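Local coordinates for fluvirucin B1 DH domain from module 1 (Actinomadura vulgaris, PDB 6OBV), which probably catalyses dehydration of a beta-hydroxyacyl intermediate to its alpha,beta-unsaturated form in the first module of the fluvirucin B1 polyketide synthase, at residues L101-P106 with F250-V255; D127-V132 with T150-S155; V206-E211 with V265-Q270; T272-T277 with I292-S297. One frame throughout, in Å; residues are numbered along the deposited sequence.

Contact 1: L101-P106 with F250-V255; sequences LTLEAP and FAWNGV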
loop_
_atom_site.group_PDB
_atom_site.type_symbol
_atom_site.label_atom_id
_atom_site.label_comp_id
_atom_site.label_asym_id
_atom_site.label_seq_id
_atom_site.Cartn_x
_atom_site.Cartn_y
_atom_site.Cartn_z
ATOM N N LEU A 101 0.428 -20.104 -11.536
ATOM C CA LEU A 101 -0.538 -19.570 -10.571
ATOM C C LEU A 101 -1.527 -20.675 -10.196
ATOM O O LEU A 101 -2.091 -21.331 -11.078
ATOM C CB LEU A 101 -1.276 -18.356 -11.139
ATOM C CG LEU A 101 -2.194 -17.501 -10.255
ATOM C CD1 LEU A 101 -1.395 -16.479 -9.457
ATOM C CD2 LEU A 101 -3.204 -16.762 -11.102
ATOM N N THR A 102 -1.710 -20.905 -8.895
ATOM C CA THR A 102 -2.710 -21.846 -8.397
ATOM C C THR A 102 -3.828 -21.052 -7.744
ATOM O O THR A 102 -3.557 -20.125 -6.969
ATOM C CB THR A 102 -2.122 -22.846 -7.395
ATOM O OG1 THR A 102 -0.974 -23.484 -7.956
ATOM C CG2 THR A 102 -3.137 -23.924 -7.053
ATOM N N LEU A 103 -5.079 -21.392 -8.083
ATOM C CA LEU A 103 -6.220 -20.824 -7.378
ATOM C C LEU A 103 -6.443 -21.629 -6.105
ATOM O O LEU A 103 -6.548 -22.858 -6.143
ATOM C CB LEU A 103 -7.476 -20.833 -8.254
ATOM C CG LEU A 103 -7.520 -19.924 -9.505
ATOM C CD1 LEU A 103 -6.800 -18.549 -9.326
ATOM C CD2 LEU A 103 -7.056 -20.633 -10.758
ATOM N N GLU A 104 -6.480 -20.943 -4.970
ATOM C CA GLU A 104 -6.545 -21.621 -3.680
ATOM C C GLU A 104 -7.946 -21.623 -3.089
ATOM O O GLU A 104 -8.449 -22.676 -2.685
ATOM C CB GLU A 104 -5.571 -20.960 -2.701
ATOM C CG GLU A 104 -4.220 -20.696 -3.317
ATOM C CD GLU A 104 -3.171 -20.440 -2.274
ATOM O OE1 GLU A 104 -3.541 -19.966 -1.185
ATOM O OE2 GLU A 104 -1.984 -20.724 -2.535
ATOM N N ALA A 105 -8.584 -20.457 -3.022
ATOM C CA ALA A 105 -9.897 -20.321 -2.420
ATOM C C ALA A 105 -10.770 -19.516 -3.372
ATOM O O ALA A 105 -10.362 -18.432 -3.829
ATOM C CB ALA A 105 -9.838 -19.638 -1.031
ATOM N N PRO A 106 -11.954 -20.006 -3.707
ATOM C CA PRO A 106 -12.869 -19.203 -4.513
ATOM C C PRO A 106 -13.174 -17.888 -3.810
ATOM O O PRO A 106 -13.129 -17.790 -2.579
ATOM C CB PRO A 106 -14.112 -20.093 -4.635
ATOM C CG PRO A 106 -13.904 -21.202 -3.642
ATOM C CD PRO A 106 -12.457 -21.363 -3.458
ATOM N N PHE A 250 -7.934 -24.079 -12.191
ATOM C CA PHE A 250 -7.303 -24.292 -10.901
ATOM C C PHE A 250 -5.819 -23.930 -10.933
ATOM O O PHE A 250 -5.343 -23.204 -10.052
ATOM C CB PHE A 250 -7.515 -25.741 -10.457
ATOM C CG PHE A 250 -6.685 -26.140 -9.273
ATOM C CD1 PHE A 250 -6.943 -25.612 -8.019
ATOM C CD2 PHE A 250 -5.647 -27.056 -9.413
ATOM C CE1 PHE A 250 -6.168 -25.984 -6.918
ATOM C CE2 PHE A 250 -4.868 -27.427 -8.331
ATOM C CZ PHE A 250 -5.131 -26.892 -7.076
ATOM N N ALA A 251 -5.073 -24.408 -11.932
ATOM C CA ALA A 251 -3.633 -24.152 -12.005
ATOM C C ALA A 251 -3.242 -23.693 -13.398
ATOM O O ALA A 251 -3.663 -24.290 -14.399
ATOM C CB ALA A 251 -2.824 -25.395 -11.628
ATOM N N TRP A 252 -2.424 -22.643 -13.459
ATOM C CA TRP A 252 -1.952 -22.064 -14.711
ATOM C C TRP A 252 -0.436 -22.176 -14.770
ATOM O O TRP A 252 0.237 -21.989 -13.753
ATOM C CB TRP A 252 -2.361 -20.596 -14.820
ATOM C CG TRP A 252 -3.838 -20.342 -14.624
ATOM C CD1 TRP A 252 -4.536 -20.397 -13.451
ATOM C CD2 TRP A 252 -4.782 -19.973 -15.635
ATOM N NE1 TRP A 252 -5.864 -20.099 -13.673
ATOM C CE2 TRP A 252 -6.039 -19.833 -15.007
ATOM C CE3 TRP A 252 -4.687 -19.750 -17.015
ATOM C CZ2 TRP A 252 -7.187 -19.472 -15.706
ATOM C CZ3 TRP A 252 -5.834 -19.401 -17.711
ATOM C CH2 TRP A 252 -7.064 -19.264 -17.055
ATOM N N ASN A 253 0.107 -22.485 -15.955
ATOM C CA ASN A 253 1.549 -22.416 -16.168
ATOM C C ASN A 253 1.853 -21.746 -17.491
ATOM O O ASN A 253 1.178 -21.996 -18.491
ATOM C CB ASN A 253 2.211 -23.792 -16.134
ATOM C CG ASN A 253 1.964 -24.503 -14.818
ATOM O OD1 ASN A 253 0.826 -24.898 -14.529
ATOM N ND2 ASN A 253 3.013 -24.639 -13.994
ATOM N N GLY A 254 2.876 -20.901 -17.480
ATOM C CA GLY A 254 3.399 -20.283 -18.681
ATOM C C GLY A 254 2.369 -19.397 -19.331
ATOM O O GLY A 254 2.005 -19.626 -20.485
ATOM N N VAL A 255 1.869 -18.403 -18.599
ATOM C CA VAL A 255 0.887 -17.457 -19.121
ATOM C C VAL A 255 1.641 -16.212 -19.554
ATOM O O VAL A 255 2.227 -15.503 -18.728
ATOM C CB VAL A 255 -0.198 -17.129 -18.089
ATOM C CG1 VAL A 255 -1.207 -16.134 -18.679
ATOM C CG2 VAL A 255 -0.914 -18.391 -17.674
#
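L103 and W252 pack closely: L103 CD2 comes in at the indole edge, close to the ring plane, and lies 3.2 Å from W252 NE1; the same methyl is 3.2 Å from the carbonyl O of F250. It therefore fills the corner between a backbone acceptor and a ring nitrogen, and NE1, buried here, finds no hydrogen-bond partner. Helix 79-92 covers this face, F82 meeting L103 and V83 meeting W252. The backbones are stitched by W252 N to L101 O (2.7 Å), L101 N to W252 O (2.9 Å) and L103 N to F250 O (2.7 Å), the last almost straight at 174°. In the double-hotdog fold of polyketide synthase dehydratases, a junction of this kind lets the sheets of the two hotdog halves run on into each other; here strands 97-103 and 247-257 are antiparallel neighbours. The other face is less enclosed. T102 sends CG2 over one face of the F250 ring, 4.0 Å from its centroid, a CH-pi contact between two partly exposed residues lying side by side. OG1 of T102 sits beside the backbone N (chi1 -53°), which turns CG2 anti to that nitrogen and onto the ring, and OG1 bonds to E100 instead of joining the contact. F250 sits in a classic beta bulge, paired together with A251 against I296. Beyond L103 the chain leaves the sheet: E104 is exposed and turns to a salt bridge with R145, while on the partner strand the chain bends away at G254.

Contact 2: D127-V132 with T150-S155; sequences DGRREV and TLTATS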
loop_
_atom_site.group_PDB
_atom_site.type_symbol
_atom_site.label_atom_id
_atom_site.label_comp_id
_atom_site.label_asym_id
_atom_site.label_seq_id
_atom_site.Cartn_x
_atom_site.Cartn_y
_atom_site.Cartn_z
ATOM N N ASP A 127 17.373 -15.752 -9.099
ATOM C CA ASP A 127 16.832 -16.282 -10.344
ATOM C C ASP A 127 16.102 -15.233 -11.178
ATOM O O ASP A 127 15.776 -15.508 -12.336
ATOM C CB ASP A 127 15.877 -17.456 -10.054
ATOM C CG ASP A 127 14.934 -17.180 -8.874
ATOM O OD1 ASP A 127 14.526 -16.015 -8.684
ATOM O OD2 ASP A 127 14.576 -18.126 -8.138
ATOM N N GLY A 128 15.845 -14.042 -10.639
ATOM C CA GLY A 128 14.974 -13.113 -11.335
ATOM C C GLY A 128 13.502 -13.465 -11.275
ATOM O O GLY A 128 12.706 -12.888 -12.026
ATOM N N ARG A 129 13.122 -14.394 -10.400
ATOM C CA ARG A 129 11.750 -14.837 -10.228
ATOM C C ARG A 129 11.157 -14.186 -8.984
ATOM O O ARG A 129 11.850 -13.987 -7.983
ATOM C CB ARG A 129 11.689 -16.371 -10.137
ATOM C CG ARG A 129 12.009 -17.065 -11.484
ATOM C CD ARG A 129 12.366 -18.555 -11.371
ATOM N NE ARG A 129 11.191 -19.343 -11.030
ATOM C CZ ARG A 129 10.966 -19.819 -9.809
ATOM N NH1 ARG A 129 11.853 -19.587 -8.845
ATOM N NH2 ARG A 129 9.869 -20.517 -9.542
ATOM N N ARG A 130 9.880 -13.822 -9.075
ATOM C CA ARG A 130 9.149 -13.150 -8.005
ATOM C C ARG A 130 7.931 -13.974 -7.617
ATOM O O ARG A 130 7.277 -14.580 -8.480
ATOM C CB ARG A 130 8.687 -11.754 -8.430
ATOM C CG ARG A 130 9.801 -10.780 -8.745
ATOM C CD ARG A 130 9.213 -9.421 -9.062
ATOM N NE ARG A 130 10.198 -8.408 -9.459
ATOM C CZ ARG A 130 10.667 -7.470 -8.644
ATOM N NH1 ARG A 130 10.280 -7.429 -7.368
ATOM N NH2 ARG A 130 11.532 -6.582 -9.099
ATOM N N GLU A 131 7.635 -14.004 -6.317
ATOM C CA GLU A 131 6.425 -14.643 -5.827
ATOM C C GLU A 131 5.298 -13.621 -5.849
ATOM O O GLU A 131 5.513 -12.435 -5.581
ATOM C CB GLU A 131 6.609 -15.194 -4.413
ATOM C CG GLU A 131 7.348 -16.499 -4.340
ATOM C CD GLU A 131 8.847 -16.320 -4.573
ATOM O OE1 GLU A 131 9.506 -15.603 -3.777
ATOM O OE2 GLU A 131 9.364 -16.890 -5.567
ATOM N N VAL A 132 4.105 -14.083 -6.206
ATOM C CA VAL A 132 2.932 -13.226 -6.294
ATOM C C VAL A 132 1.810 -13.929 -5.557
ATOM O O VAL A 132 1.779 -15.162 -5.480
ATOM C CB VAL A 132 2.545 -12.913 -7.757
ATOM C CG1 VAL A 132 2.143 -14.176 -8.488
ATOM C CG2 VAL A 132 1.437 -11.835 -7.835
ATOM N N THR A 150 4.071 -17.556 -9.250
ATOM C CA THR A 150 5.415 -17.081 -9.544
ATOM C C THR A 150 5.435 -16.340 -10.871
ATOM O O THR A 150 4.916 -16.831 -11.884
ATOM C CB THR A 150 6.405 -18.245 -9.579
ATOM O OG1 THR A 150 6.474 -18.838 -8.280
ATOM C CG2 THR A 150 7.779 -17.757 -9.973
ATOM N N LEU A 151 6.030 -15.155 -10.847
ATOM C CA LEU A 151 6.309 -14.363 -12.030
ATOM C C LEU A 151 7.777 -14.499 -12.405
ATOM O O LEU A 151 8.642 -14.651 -11.539
ATOM C CB LEU A 151 5.973 -12.893 -11.782
ATOM C CG LEU A 151 4.504 -12.629 -11.444
ATOM C CD1 LEU A 151 4.329 -11.377 -10.552
ATOM C CD2 LEU A 151 3.698 -12.511 -12.740
ATOM N N THR A 152 8.049 -14.451 -13.711
ATOM C CA THR A 152 9.404 -14.481 -14.241
ATOM C C THR A 152 9.493 -13.458 -15.365
ATOM O O THR A 152 8.481 -12.946 -15.846
ATOM C CB THR A 152 9.804 -15.892 -14.734
ATOM O OG1 THR A 152 11.169 -15.889 -15.165
ATOM C CG2 THR A 152 8.936 -16.354 -15.903
ATOM N N ALA A 153 10.719 -13.120 -15.756
ATOM C CA ALA A 153 10.912 -12.318 -16.955
ATOM C C ALA A 153 11.161 -13.175 -18.185
ATOM O O ALA A 153 11.114 -12.653 -19.305
ATOM C CB ALA A 153 12.069 -11.342 -16.765
ATOM N N THR A 154 11.409 -14.471 -18.002
ATOM C CA THR A 154 11.694 -15.368 -19.114
ATOM C C THR A 154 10.469 -15.505 -20.011
ATOM O O THR A 154 9.398 -15.927 -19.560
ATOM C CB THR A 154 12.126 -16.740 -18.596
ATOM O OG1 THR A 154 12.900 -16.587 -17.401
ATOM C CG2 THR A 154 12.974 -17.446 -19.638
ATOM N N SER A 155 10.627 -15.151 -21.283
ATOM C CA SER A 155 9.584 -15.313 -22.281
ATOM C C SER A 155 9.824 -16.574 -23.095
ATOM O O SER A 155 10.966 -16.989 -23.317
ATOM C CB SER A 155 9.521 -14.102 -23.213
ATOM O OG SER A 155 9.743 -12.900 -22.499
#
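R129 reaches across to T150 by laying its guanidinium against a methyl: T150 CG2 sits over one face of the group, 3.5 Å from R129 NH2. A bend at the third torsion of R129 (chi3 71°) folds the chain back and brings the flat end to this methyl. On the way, CG of R129 passes T152 OG1 at 4.0 Å. The guanidinium is held from two directions: R129 NH1 makes a salt bridge to D127 OD2 (3.2 Å), entering from above the carboxylate plane, and NH2 pairs with E99 on strand 97-103. D127, poorly ordered, also takes the backbone N of R129 on OD1, which forms an Asx turn leading into the strand. On the opposite face, V132 and L151 cross at about a right angle, CD1 of L151 touching V132 CB at 3.7 Å. V132 has CG1 between the backbone N and the carbonyl carbon (chi1 64°), where it meets L151 CG, while V132 CG2 reaches the same L151 CD1. R130 begins on the same face as L151, yet its long extended chain leads off to T122, whose O receives NH1. Backbone bonds R130 N to L151 O (2.9 Å) and L151 N to R130 O (2.7 Å) lock the register. This is the open end of the antiparallel hairpin made by strands 130-137 and 144-152, a unit of the dehydratase's hotdog sheet.

Contact 3: V206-E211 with V265-Q270; sequences VFAEVE and VRVHAQ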
loop_
_atom_site.group_PDB
_atom_site.type_symbol
_atom_site.label_atom_id
_atom_site.label_comp_id
_atom_site.label_asym_id
_atom_site.label_seq_id
_atom_site.Cartn_x
_atom_site.Cartn_y
_atom_site.Cartn_z
ATOM N N VAL A 206 -9.406 -27.868 -30.672
ATOM C CA VAL A 206 -10.544 -26.983 -30.883
ATOM C C VAL A 206 -10.038 -25.610 -31.303
ATOM O O VAL A 206 -9.031 -25.112 -30.784
ATOM C CB VAL A 206 -11.418 -26.850 -29.620
ATOM C CG1 VAL A 206 -12.693 -26.062 -29.925
ATOM C CG2 VAL A 206 -11.753 -28.203 -29.077
ATOM N N PHE A 207 -10.768 -24.989 -32.216
ATOM C CA PHE A 207 -10.541 -23.622 -32.628
ATOM C C PHE A 207 -11.812 -22.832 -32.356
ATOM O O PHE A 207 -12.921 -23.336 -32.565
ATOM C CB PHE A 207 -10.176 -23.576 -34.097
ATOM C CG PHE A 207 -8.978 -24.392 -34.435
ATOM C CD1 PHE A 207 -7.694 -23.866 -34.277
ATOM C CD2 PHE A 207 -9.117 -25.686 -34.919
ATOM C CE1 PHE A 207 -6.566 -24.629 -34.572
ATOM C CE2 PHE A 207 -7.991 -26.455 -35.228
ATOM C CZ PHE A 207 -6.715 -25.924 -35.055
ATOM N N ALA A 208 -11.660 -21.601 -31.885
ATOM C CA ALA A 208 -12.807 -20.810 -31.468
ATOM C C ALA A 208 -12.597 -19.361 -31.860
ATOM O O ALA A 208 -11.467 -18.882 -31.995
ATOM C CB ALA A 208 -13.045 -20.898 -29.952
ATOM N N GLU A 209 -13.707 -18.667 -32.060
ATOM C CA GLU A 209 -13.716 -17.215 -32.094
ATOM C C GLU A 209 -14.629 -16.743 -30.978
ATOM O O GLU A 209 -15.735 -17.269 -30.813
ATOM C CB GLU A 209 -14.184 -16.687 -33.444
ATOM C CG GLU A 209 -13.302 -17.105 -34.582
ATOM C CD GLU A 209 -13.749 -16.529 -35.920
ATOM O OE1 GLU A 209 -14.845 -15.930 -35.981
ATOM O OE2 GLU A 209 -12.993 -16.674 -36.908
ATOM N N VAL A 210 -14.143 -15.773 -30.203
ATOM C CA VAL A 210 -14.784 -15.303 -28.980
ATOM C C VAL A 210 -14.797 -13.776 -29.007
ATOM O O VAL A 210 -13.778 -13.156 -29.334
ATOM C CB VAL A 210 -14.035 -15.813 -27.735
ATOM C CG1 VAL A 210 -14.806 -15.469 -26.491
ATOM C CG2 VAL A 210 -13.789 -17.296 -27.830
ATOM N N GLU A 211 -15.945 -13.171 -28.676
ATOM C CA GLU A 211 -16.109 -11.721 -28.733
ATOM C C GLU A 211 -16.834 -11.219 -27.489
ATOM O O GLU A 211 -17.808 -11.835 -27.045
ATOM C CB GLU A 211 -16.908 -11.275 -29.969
ATOM C CG GLU A 211 -16.539 -11.951 -31.299
ATOM C CD GLU A 211 -17.653 -11.857 -32.340
ATOM O OE1 GLU A 211 -18.581 -11.037 -32.162
ATOM O OE2 GLU A 211 -17.601 -12.609 -33.335
ATOM N N VAL A 265 -11.053 -12.418 -30.158
ATOM C CA VAL A 265 -9.852 -13.226 -30.302
ATOM C C VAL A 265 -10.178 -14.521 -31.027
ATOM O O VAL A 265 -11.331 -14.953 -31.107
ATOM C CB VAL A 265 -9.177 -13.562 -28.946
ATOM C CG1 VAL A 265 -8.650 -12.282 -28.228
ATOM C CG2 VAL A 265 -10.099 -14.402 -28.064
ATOM N N ARG A 266 -9.129 -15.139 -31.549
ATOM C CA ARG A 266 -9.163 -16.531 -31.953
ATOM C C ARG A 266 -8.471 -17.375 -30.890
ATOM O O ARG A 266 -7.567 -16.906 -30.192
ATOM C CB ARG A 266 -8.476 -16.720 -33.294
ATOM C CG ARG A 266 -9.015 -15.853 -34.423
ATOM C CD ARG A 266 -7.982 -15.831 -35.531
ATOM N NE ARG A 266 -8.458 -15.178 -36.734
ATOM C CZ ARG A 266 -7.774 -15.145 -37.872
ATOM N NH1 ARG A 266 -6.589 -15.739 -37.946
ATOM N NH2 ARG A 266 -8.278 -14.529 -38.931
ATOM N N VAL A 267 -8.907 -18.625 -30.762
ATOM C CA VAL A 267 -8.429 -19.518 -29.714
ATOM C C VAL A 267 -8.038 -20.849 -30.332
ATOM O O VAL A 267 -8.746 -21.378 -31.193
ATOM C CB VAL A 267 -9.494 -19.717 -28.619
ATOM C CG1 VAL A 267 -8.941 -20.582 -27.483
ATOM C CG2 VAL A 267 -9.940 -18.372 -28.091
ATOM N N HIS A 268 -6.898 -21.379 -29.906
ATOM C CA HIS A 268 -6.413 -22.691 -30.332
ATOM C C HIS A 268 -6.126 -23.500 -29.067
ATOM O O HIS A 268 -5.120 -23.267 -28.391
ATOM C CB HIS A 268 -5.171 -22.533 -31.206
ATOM C CG HIS A 268 -4.578 -23.827 -31.675
ATOM N ND1 HIS A 268 -5.301 -24.998 -31.762
ATOM C CD2 HIS A 268 -3.325 -24.130 -32.091
ATOM C CE1 HIS A 268 -4.517 -25.966 -32.198
ATOM N NE2 HIS A 268 -3.312 -25.467 -32.403
ATOM N N ALA A 269 -7.005 -24.443 -28.726
ATOM C CA ALA A 269 -6.821 -25.270 -27.537
ATOM C C ALA A 269 -6.538 -26.711 -27.923
ATOM O O ALA A 269 -7.142 -27.254 -28.855
ATOM C CB ALA A 269 -8.033 -25.232 -26.618
ATOM N N GLN A 270 -5.622 -27.331 -27.192
ATOM C CA GLN A 270 -5.323 -28.740 -27.394
ATOM C C GLN A 270 -4.883 -29.305 -26.056
ATOM O O GLN A 270 -4.408 -28.560 -25.197
ATOM C CB GLN A 270 -4.233 -28.935 -28.458
ATOM C CG GLN A 270 -3.063 -28.019 -28.268
ATOM C CD GLN A 270 -2.285 -27.812 -29.543
ATOM O OE1 GLN A 270 -2.168 -28.720 -30.364
ATOM N NE2 GLN A 270 -1.747 -26.613 -29.719
HETATM O O HOH W 1 -11.140 -14.430 -37.023
#
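F207 and H268 stand side by side on one face of this antiparallel pair, and the phenylalanine can be traced outward atom by atom. F207 CB passes the carbonyl O of V267 at 3.9 Å. F207 CD1 reaches H268 ND1 at 3.7 Å, and F207 CE1 comes closest, 3.1 Å from H268 ND1, over one face of the imidazole and offset toward its rim. At the tip, F207 CZ lies 3.6 Å from H268 CE1. The two planes are inclined by only 15° but slid apart, so little of one ring covers the other. Further along that face, E209 and R266 do not touch through their charged ends; a water donates to E209 OE2 and accepts from R266 NE (2.8 Å). The other face is apolar: A208 CB meets V267 CB at 4.0 Å, V210 packs on V265 and V267, and helix 227-232 closes over it through L229. Six backbone hydrogen bonds in three pairs hold the strands together. The division implies an apolar, helix-covered side and a second face where an aromatic pair sits beside the E209-water-R266 link, E209 probably balanced by R198 and R266 by cation-pi contact with W165.

Contact 4: T272-T277 with I292-S297; sequences TDDGAT and ITSLIS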
loop_
_atom_site.group_PDB
_atom_site.type_symbol
_atom_site.label_atom_id
_atom_site.label_comp_id
_atom_site.label_asym_id
_atom_site.label_seq_id
_atom_site.Cartn_x
_atom_site.Cartn_y
_atom_site.Cartn_z
ATOM N N THR A 272 -2.481 -31.176 -23.356
ATOM C CA THR A 272 -1.120 -31.614 -23.114
ATOM C C THR A 272 -1.183 -33.013 -22.510
ATOM O O THR A 272 -2.259 -33.536 -22.206
ATOM C CB THR A 272 -0.371 -30.646 -22.192
ATOM O OG1 THR A 272 -0.819 -30.840 -20.844
ATOM C CG2 THR A 272 -0.610 -29.195 -22.604
ATOM N N ASP A 273 -0.018 -33.626 -22.321
ATOM C CA ASP A 273 0.061 -34.961 -21.731
ATOM C C ASP A 273 -0.180 -34.966 -20.223
ATOM O O ASP A 273 -0.009 -36.013 -19.589
ATOM C CB ASP A 273 1.421 -35.583 -22.040
ATOM C CG ASP A 273 1.885 -35.286 -23.446
ATOM O OD1 ASP A 273 2.063 -36.242 -24.225
ATOM O OD2 ASP A 273 2.060 -34.093 -23.770
ATOM N N ASP A 274 -0.572 -33.833 -19.646
ATOM C CA ASP A 274 -0.803 -33.707 -18.216
ATOM C C ASP A 274 -2.256 -33.958 -17.844
ATOM O O ASP A 274 -2.612 -33.858 -16.665
ATOM C CB ASP A 274 -0.384 -32.310 -17.755
ATOM C CG ASP A 274 0.949 -31.884 -18.335
ATOM O OD1 ASP A 274 1.648 -32.732 -18.926
ATOM O OD2 ASP A 274 1.269 -30.678 -18.247
ATOM N N GLY A 275 -3.102 -34.275 -18.819
ATOM C CA GLY A 275 -4.516 -34.102 -18.581
ATOM C C GLY A 275 -4.908 -32.649 -18.541
ATOM O O GLY A 275 -5.975 -32.315 -18.029
ATOM N N ALA A 276 -4.061 -31.772 -19.068
ATOM C CA ALA A 276 -4.274 -30.340 -19.062
ATOM C C ALA A 276 -4.462 -29.859 -20.496
ATOM O O ALA A 276 -4.297 -30.621 -21.449
ATOM C CB ALA A 276 -3.093 -29.621 -18.390
ATOM N N THR A 277 -4.803 -28.574 -20.637
ATOM C CA THR A 277 -5.054 -27.932 -21.923
ATOM C C THR A 277 -4.066 -26.796 -22.126
ATOM O O THR A 277 -3.813 -26.014 -21.205
ATOM C CB THR A 277 -6.486 -27.345 -22.008
ATOM O OG1 THR A 277 -7.459 -28.327 -21.615
ATOM C CG2 THR A 277 -6.788 -26.820 -23.445
ATOM N N ILE A 292 -1.077 -19.659 -23.197
ATOM C CA ILE A 292 -1.151 -20.379 -21.929
ATOM C C ILE A 292 -0.563 -21.761 -22.170
ATOM O O ILE A 292 -1.116 -22.553 -22.949
ATOM C CB ILE A 292 -2.582 -20.475 -21.395
ATOM C CG1 ILE A 292 -3.101 -19.089 -21.006
ATOM C CG2 ILE A 292 -2.624 -21.413 -20.208
ATOM C CD1 ILE A 292 -4.489 -18.804 -21.530
ATOM N N THR A 293 0.570 -22.048 -21.531
ATOM C CA THR A 293 1.196 -23.349 -21.754
ATOM C C THR A 293 0.364 -24.474 -21.154
ATOM O O THR A 293 0.164 -25.511 -21.792
ATOM C CB THR A 293 2.608 -23.363 -21.182
ATOM O OG1 THR A 293 3.376 -22.331 -21.820
ATOM C CG2 THR A 293 3.259 -24.717 -21.430
ATOM N N SER A 294 -0.151 -24.288 -19.947
ATOM C CA SER A 294 -0.926 -25.352 -19.328
ATOM C C SER A 294 -2.003 -24.767 -18.436
ATOM O O SER A 294 -1.726 -23.887 -17.612
ATOM C CB SER A 294 -0.029 -26.268 -18.511
ATOM O OG SER A 294 -0.803 -27.246 -17.868
ATOM N N LEU A 295 -3.220 -25.282 -18.580
ATOM C CA LEU A 295 -4.316 -24.953 -17.676
ATOM C C LEU A 295 -4.922 -26.255 -17.172
ATOM O O LEU A 295 -5.310 -27.109 -17.974
ATOM C CB LEU A 295 -5.381 -24.089 -18.368
ATOM C CG LEU A 295 -6.695 -23.958 -17.590
ATOM C CD1 LEU A 295 -6.476 -23.258 -16.248
ATOM C CD2 LEU A 295 -7.761 -23.268 -18.429
ATOM N N ILE A 296 -4.958 -26.425 -15.851
ATOM C CA ILE A 296 -5.657 -27.540 -15.217
ATOM C C ILE A 296 -6.940 -27.002 -14.603
ATOM O O ILE A 296 -6.916 -25.983 -13.895
ATOM C CB ILE A 296 -4.789 -28.222 -14.146
ATOM C CG1 ILE A 296 -3.606 -28.932 -14.789
ATOM C CG2 ILE A 296 -5.644 -29.201 -13.313
ATOM C CD1 ILE A 296 -2.411 -29.071 -13.867
ATOM N N SER A 297 -8.057 -27.655 -14.911
ATOM C CA SER A 297 -9.354 -27.409 -14.299
ATOM C C SER A 297 -9.640 -28.486 -13.252
ATOM O O SER A 297 -9.084 -29.585 -13.306
ATOM C CB SER A 297 -10.455 -27.406 -15.359
ATOM O OG SER A 297 -10.487 -26.161 -16.036
HETATM O O HOH W 2 -8.084 -27.584 -18.534
#
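T277 and L295 form an antiparallel pair at the start of the pairing between strands 277-282 and 288-299, with the preceding loop 272-276 lying beside the second strand. Two backbone bonds define it: T277 N gives to L295 O at 3.1 Å, and L295 N to T277 O at 2.8 Å. A water bridges the pair, donating to L295 O at 2.9 Å and hydrogen-bonded to T277 OG1, so that this carbonyl serves both a backbone N-H and a solvent molecule. Just before the pair, A276 directs its one methyl at the opposite strand. A276 CB rests 3.3 Å from S294 OG, 3.4 Å from L295 O and 3.7 Å from I296 CG1, a small group wedged among polar and apolar neighbours. The serine oxygen takes that place because OG is anti to the backbone N of S294 (chi1 177°). The loop itself is self-braced. A type I turn runs from T272 to G275, T272 OG1 accepts from D274 N in an ST turn, and T272 N bonds to A276 O at 2.7 Å. T272 brings CG2 up to the T293 carbonyl, whereas D274, exposed and poorly ordered, keeps its carboxylate more loosely beside S294. At a classic beta bulge, T293 and S294 both facing N253, strand 288-299 turns from one face to another; beyond it runs the antiparallel pairing with strand 277-282, part of the hotdog fold.

Overall arrangement
All four contacts belong to alternate pairings along a run of antiparallel strands, and together they trace it across the domain. Contact 2 lies farthest toward the strands of the first half, its centre 15 Å from that of contact 1, with which it is linked because strands 97-103 and 144-152 are neighbours. Contacts 1 and 4 share the next junction, with centres 11 Å apart and F250 N probably bonded to I296 O (2.8 Å). Contact 4 passes on to contact 3, where T277 CG2 packs against A269 CB at 3.8 Å. The ends of the series, contacts 2 and 3, are separated by 27 Å between centres.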